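Phycocyanobilin lyase subunit beta (Nostoc sp. PCC 7120, PDB 5N3U) associates with the alpha subunit CpcE to form a lyase, which is probably required to attach the phycocyanobilin chromophore to the phycocyanin alpha chain CpcA. Local coordinates at residues 140-143 with 144-147; 105-108 with 109-112. All blocks are in the same frame, centred on the assembly; numbering follows the deposited sequence.

Interaction 1 (140-143 with 144-147)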
ATOM      1  N   GLU B 140       8.635  19.271 -15.760  1.00 24.85           N
ATOM      2  CA  GLU B 140       7.319  19.674 -15.202  1.00 26.43           C
ATOM      3  C   GLU B 140       6.916  18.732 -14.091  1.00 26.81           C
ATOM      4  O   GLU B 140       6.385  19.135 -13.076  1.00 22.91           O
ATOM      5  CB  GLU B 140       6.207  19.698 -16.273  1.00 30.66           C
ATOM      6  CG  GLU B 140       6.372  20.791 -17.324  1.00 38.92           C
ATOM      7  CD  GLU B 140       5.578  20.578 -18.692  1.00 50.37           C
ATOM      8  OE1 GLU B 140       4.662  19.674 -18.883  1.00 43.33           O
ATOM      9  OE2 GLU B 140       5.934  21.303 -19.656  1.00 46.44           O
ATOM     10  N   THR B 141       7.137  17.430 -14.294  1.00 23.95           N
ATOM     11  CA  THR B 141       6.736  16.482 -13.270  1.00 21.83           C
ATOM     12  C   THR B 141       7.587  16.621 -12.054  1.00 20.74           C
ATOM     13  O   THR B 141       7.069  16.504 -10.943  1.00 21.64           O
ATOM     14  CB  THR B 141       6.818  15.035 -13.809  1.00 23.47           C
ATOM     15  OG1 THR B 141       5.722  14.906 -14.700  1.00 24.82           O
ATOM     16  CG2 THR B 141       6.460  14.007 -12.765  1.00 21.03           C
ATOM     17  N   LEU B 142       8.887  16.780 -12.247  1.00 22.01           N
ATOM     18  CA  LEU B 142       9.772  16.929 -11.115  1.00 21.26           C
ATOM     19  C   LEU B 142       9.480  18.169 -10.301  1.00 22.40           C
ATOM     20  O   LEU B 142       9.588  18.149  -9.072  1.00 24.14           O
ATOM     21  CB  LEU B 142      11.204  16.929 -11.540  1.00 21.71           C
ATOM     22  CG  LEU B 142      11.779  15.574 -11.917  1.00 20.69           C
ATOM     23  CD1 LEU B 142      13.042  15.732 -12.658  1.00 24.30           C
ATOM     24  CD2 LEU B 142      12.083  14.747 -10.700  1.00 21.36           C
ATOM     25  N   LEU B 143       9.098  19.245 -10.973  1.00 25.07           N
ATOM     26  CA  LEU B 143       8.683  20.462 -10.267  1.00 27.52           C
ATOM     27  C   LEU B 143       7.432  20.220  -9.470  1.00 29.61           C
ATOM     28  O   LEU B 143       7.291  20.642  -8.290  1.00 26.13           O
ATOM     29  CB  LEU B 143       8.479  21.637 -11.235  1.00 28.63           C
ATOM     30  CG  LEU B 143       9.700  22.108 -12.001  1.00 31.87           C
ATOM     31  CD1 LEU B 143       9.317  23.196 -13.024  1.00 33.20           C
ATOM     32  CD2 LEU B 143      10.752  22.669 -11.052  1.00 34.49           C
ATOM     33  N   PHE B 144       6.493  19.508 -10.069  1.00 26.28           N
ATOM     34  CA  PHE B 144       5.307  19.153  -9.331  1.00 27.34           C
ATOM     35  C   PHE B 144       5.552  18.279  -8.099  1.00 29.66           C
ATOM     36  O   PHE B 144       4.984  18.545  -7.013  1.00 27.13           O
ATOM     37  CB  PHE B 144       4.298  18.552 -10.310  1.00 27.03           C
ATOM     38  CG  PHE B 144       3.078  18.011  -9.697  1.00 25.71           C
ATOM     39  CD1 PHE B 144       2.054  18.851  -9.389  1.00 24.28           C
ATOM     40  CD2 PHE B 144       2.879  16.641  -9.568  1.00 30.09           C
ATOM     41  CE1 PHE B 144       0.904  18.375  -8.864  1.00 29.25           C
ATOM     42  CE2 PHE B 144       1.680  16.142  -8.986  1.00 29.33           C
ATOM     43  CZ  PHE B 144       0.683  17.007  -8.679  1.00 26.32           C
ATOM     44  N   ILE B 145       6.367  17.227  -8.219  1.00 23.89           N
ATOM     45  CA  ILE B 145       6.513  16.363  -7.031  1.00 25.78           C
ATOM     46  C   ILE B 145       7.422  16.961  -5.958  1.00 27.41           C
ATOM     47  O   ILE B 145       7.424  16.470  -4.849  1.00 28.99           O
ATOM     48  CB  ILE B 145       6.946  14.923  -7.367  1.00 24.64           C
ATOM     49  CG1 ILE B 145       8.298  14.893  -8.044  1.00 25.03           C
ATOM     50  CG2 ILE B 145       5.909  14.304  -8.299  1.00 24.45           C
ATOM     51  CD1 ILE B 145       8.878  13.513  -8.018  1.00 27.61           C
ATOM     52  N   SER B 146       8.185  17.992  -6.311  1.00 32.27           N
ATOM     53  CA  SER B 146       9.057  18.699  -5.339  1.00 31.32           C
ATOM     54  C   SER B 146       8.284  19.419  -4.254  1.00 36.32           C
ATOM     55  O   SER B 146       8.878  19.880  -3.301  1.00 35.57           O
ATOM     56  CB  SER B 146       9.975  19.669  -6.066  1.00 32.55           C
ATOM     57  OG  SER B 146       9.258  20.834  -6.464  1.00 34.43           O
ATOM     58  N   GLN B 147       6.965  19.507  -4.402  1.00 34.15           N
ATOM     59  CA  GLN B 147       6.080  20.020  -3.379  1.00 35.16           C
ATOM     60  C   GLN B 147       5.535  18.957  -2.461  1.00 36.34           C
ATOM     61  O   GLN B 147       4.848  19.276  -1.546  1.00 38.15           O
ATOM     62  CB  GLN B 147       4.869  20.725  -4.032  1.00 42.61           C
ATOM     63  CG  GLN B 147       5.217  21.847  -5.004  1.00 49.09           C
ATOM     64  CD  GLN B 147       4.432  21.819  -6.313  1.00 57.95           C
ATOM     65  OE1 GLN B 147       3.360  21.188  -6.431  1.00 60.05           O
ATOM     66  NE2 GLN B 147       4.983  22.490  -7.335  1.00 66.18           N
TER
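Ser146 and Leu143 meet at the C-terminal end of helix 130-145, where a side-chain hydroxyl turns back on the last turn. Ser146 OG donates to Leu143 O at 2.7 Å. Its chi1 of 76° sets OG between the backbone N and the carbonyl carbon and swings it back over the preceding turn. The hydroxyl reaches the oxygen from a tilt of 27° out of the carbonyl plane. Ser146 N adds a weak bond to the same oxygen, and OG is also bonded to Arg177 of helix 171-184. With an alanine here, Leu143 O is likely to keep just the weak bond from this residue, and Arg177 to lose a partner.

The backbone bonds are those of a helix coming to its end. Phe144 N donates to Glu140 O at 3.0 Å and Ile145 N to Thr141 O at 2.9 Å. Ser146 N to Leu142 O is more bent, with an angle of 136° at the hydrogen.

Apolar contact within the stretch is slight. Leu142 CD2 lies 4.4 Å from Ile145 CD1. Both side chains pack against Ala115 of helix 108-118. Phe144 CB sits 3.5 Å from Thr141 O, and that oxygen lies at the ring edge. Glu140, Thr141 and Phe144 also pack on Ser32 of the alpha subunit. A serine hydroxyl bonded three residues back thus sits near the C-terminal end of a helix in the HEAT-repeat region.

Interaction 2 (105-108 with 109-112)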
ATOM      1  N   ASP B 105       1.679   7.206  -8.282  1.00 18.43           N
ATOM      2  CA  ASP B 105       1.856   6.031  -7.447  1.00 21.38           C
ATOM      3  C   ASP B 105       1.800   6.403  -5.981  1.00 22.19           C
ATOM      4  O   ASP B 105       2.080   7.551  -5.647  1.00 20.16           O
ATOM      5  CB  ASP B 105       3.219   5.331  -7.771  1.00 19.58           C
ATOM      6  CG  ASP B 105       3.093   3.811  -7.561  1.00 24.36           C
ATOM      7  OD1 ASP B 105       2.970   3.368  -6.401  1.00 22.53           O
ATOM      8  OD2 ASP B 105       3.106   3.059  -8.564  1.00 24.42           O
ATOM      9  N   PHE B 106       1.363   5.509  -5.104  1.00 18.37           N
ATOM     10  CA  PHE B 106       1.364   5.793  -3.690  1.00 21.22           C
ATOM     11  C   PHE B 106       2.649   5.307  -3.015  1.00 20.80           C
ATOM     12  O   PHE B 106       3.014   5.838  -2.014  1.00 20.48           O
ATOM     13  CB  PHE B 106       0.206   5.157  -2.961  1.00 28.46           C
ATOM     14  CG  PHE B 106      -1.080   5.887  -3.116  1.00 35.27           C
ATOM     15  CD1 PHE B 106      -1.384   7.005  -2.305  1.00 44.58           C
ATOM     16  CD2 PHE B 106      -2.002   5.489  -4.079  1.00 42.29           C
ATOM     17  CE1 PHE B 106      -2.578   7.708  -2.474  1.00 47.44           C
ATOM     18  CE2 PHE B 106      -3.203   6.174  -4.227  1.00 45.10           C
ATOM     19  CZ  PHE B 106      -3.481   7.287  -3.426  1.00 45.50           C
ATOM     20  N   ALA B 107       3.347   4.320  -3.604  1.00 18.71           N
ATOM     21  CA  ALA B 107       4.505   3.771  -2.945  1.00 20.11           C
ATOM     22  C   ALA B 107       5.745   4.640  -3.049  1.00 20.45           C
ATOM     23  O   ALA B 107       6.241   4.872  -4.130  1.00 19.85           O
ATOM     24  CB  ALA B 107       4.796   2.433  -3.526  1.00 20.51           C
ATOM     25  N   PRO B 108       6.301   5.077  -1.901  1.00 20.10           N
ATOM     26  CA  PRO B 108       7.468   5.912  -1.948  1.00 21.70           C
ATOM     27  C   PRO B 108       8.673   5.330  -2.644  1.00 18.24           C
ATOM     28  O   PRO B 108       9.328   6.065  -3.367  1.00 20.87           O
ATOM     29  CB  PRO B 108       7.822   6.154  -0.493  1.00 24.66           C
ATOM     30  CG  PRO B 108       6.544   6.056   0.241  1.00 24.61           C
ATOM     31  CD  PRO B 108       5.733   4.987  -0.555  1.00 24.70           C
ATOM     32  N   SER B 109       8.940   4.042  -2.481  1.00 19.07           N
ATOM     33  CA  SER B 109      10.053   3.425  -3.122  1.00 20.90           C
ATOM     34  C   SER B 109       9.875   3.547  -4.643  1.00 22.89           C
ATOM     35  O   SER B 109      10.877   3.756  -5.392  1.00 20.37           O
ATOM     36  CB  SER B 109      10.143   1.893  -2.760  1.00 23.68           C
ATOM     37  OG  SER B 109       8.892   1.219  -2.936  1.00 24.92           O
ATOM     38  N   VAL B 110       8.625   3.441  -5.116  1.00 18.46           N
ATOM     39  CA  VAL B 110       8.374   3.541  -6.565  1.00 17.63           C
ATOM     40  C   VAL B 110       8.592   4.954  -7.042  1.00 18.77           C
ATOM     41  O   VAL B 110       9.232   5.178  -8.072  1.00 19.14           O
ATOM     42  CB  VAL B 110       6.970   3.080  -6.898  1.00 17.97           C
ATOM     43  CG1 VAL B 110       6.595   3.452  -8.352  1.00 21.59           C
ATOM     44  CG2 VAL B 110       6.853   1.617  -6.689  1.00 17.72           C
ATOM     45  N   ARG B 111       7.996   5.915  -6.363  1.00 18.75           N
ATOM     46  CA  ARG B 111       8.100   7.303  -6.724  1.00 18.51           C
ATOM     47  C   ARG B 111       9.550   7.829  -6.740  1.00 19.87           C
ATOM     48  O   ARG B 111       9.907   8.632  -7.622  1.00 19.97           O
ATOM     49  CB  ARG B 111       7.238   8.146  -5.762  1.00 21.02           C
ATOM     50  CG  ARG B 111       5.756   7.762  -5.732  1.00 21.70           C
ATOM     51  CD  ARG B 111       4.896   8.641  -4.832  1.00 23.15           C
ATOM     52  NE  ARG B 111       4.803   9.939  -5.478  1.00 21.66           N
ATOM     53  CZ  ARG B 111       4.474  11.060  -4.873  1.00 24.87           C
ATOM     54  NH1 ARG B 111       4.136  11.093  -3.579  1.00 27.30           N
ATOM     55  NH2 ARG B 111       4.469  12.154  -5.586  1.00 26.16           N
ATOM     56  N   ARG B 112      10.366   7.453  -5.735  1.00 19.47           N
ATOM     57  CA  ARG B 112      11.695   7.952  -5.645  1.00 20.12           C
ATOM     58  C   ARG B 112      12.514   7.450  -6.797  1.00 20.47           C
ATOM     59  O   ARG B 112      13.350   8.203  -7.337  1.00 22.20           O
ATOM     60  CB  ARG B 112      12.387   7.590  -4.333  1.00 20.56           C
ATOM     61  CG  ARG B 112      11.722   8.256  -3.095  1.00 21.42           C
ATOM     62  CD  ARG B 112      12.456   7.999  -1.809  1.00 22.66           C
ATOM     63  NE  ARG B 112      12.541   6.575  -1.526  1.00 21.18           N
ATOM     64  CZ  ARG B 112      11.934   5.948  -0.491  1.00 21.45           C
ATOM     65  NH1 ARG B 112      11.213   6.609   0.411  1.00 22.94           N
ATOM     66  NH2 ARG B 112      12.046   4.662  -0.391  1.00 20.05           N
TER
HETATM   67  O   HOH W   1       3.335   8.725  -1.605  1.00 40.83           O
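This is a local contact at the start of helix 108-118, where the loop after helix 95-104 turns into the helix. Ala107 is the N-cap residue. Its carbonyl O accepts from Arg111 N at 3.0 Å, nearly along the C=O axis, and weakly from Val110 N. Pro108 O takes Arg112 N at 2.9 Å in the next bond of the helix.

Asp105 shapes the entry. Its OD1 accepts from Ala107 N at 3.0 Å through the anti lone pair, which makes an Asx turn just ahead of the first helical turn in this HEAT-repeat region. OD2 forms a salt bridge with Arg79. The Asp105 and Val110 side chains cross at about a right angle, with OD2 3.5 Å from Val110 CG1. On the other branch, Val110 CG2 lies 3.9 Å from Ala107 CB.

Arg111 bends at chi3 (71°), and its CD comes to 3.1 Å from Asp105 O. A water lies in the guanidinium plane at its edge, 3.2 Å from Arg111 NH1, and donates to Phe106 O. NH1 also pairs with Asp148. Arg112 also bends at chi3, and Pro108 O lies over one guanidinium face, offset toward its rim. Its NH1 bonds to Ser152, and its NH2 to Ser238 of an alpha subunit.

In the fold
The two interactions lie on consecutive helices, at the N-terminal end of helix 108-118 and the C-terminal end of helix 130-145. Their centres are about 14 Å apart. They touch where Ile145 CG2 packs 3.7 Å from Arg111 NH2. Interaction 1 is the more buried. Its leucines and isoleucine pack on leucine and alanine side chains of neighbouring helices. Besides the serine hydroxyl, Glu140 pairs with Lys137. Interaction 2 is partly buried and richer in charge. Its arginines and aspartate reach helices or loops of the same chain, and it borders two alpha-subunit chains, whereas interaction 1 meets one. Both touch helix 151-163, interaction 1 through aliphatic side chains and serine, interaction 2 through its arginines.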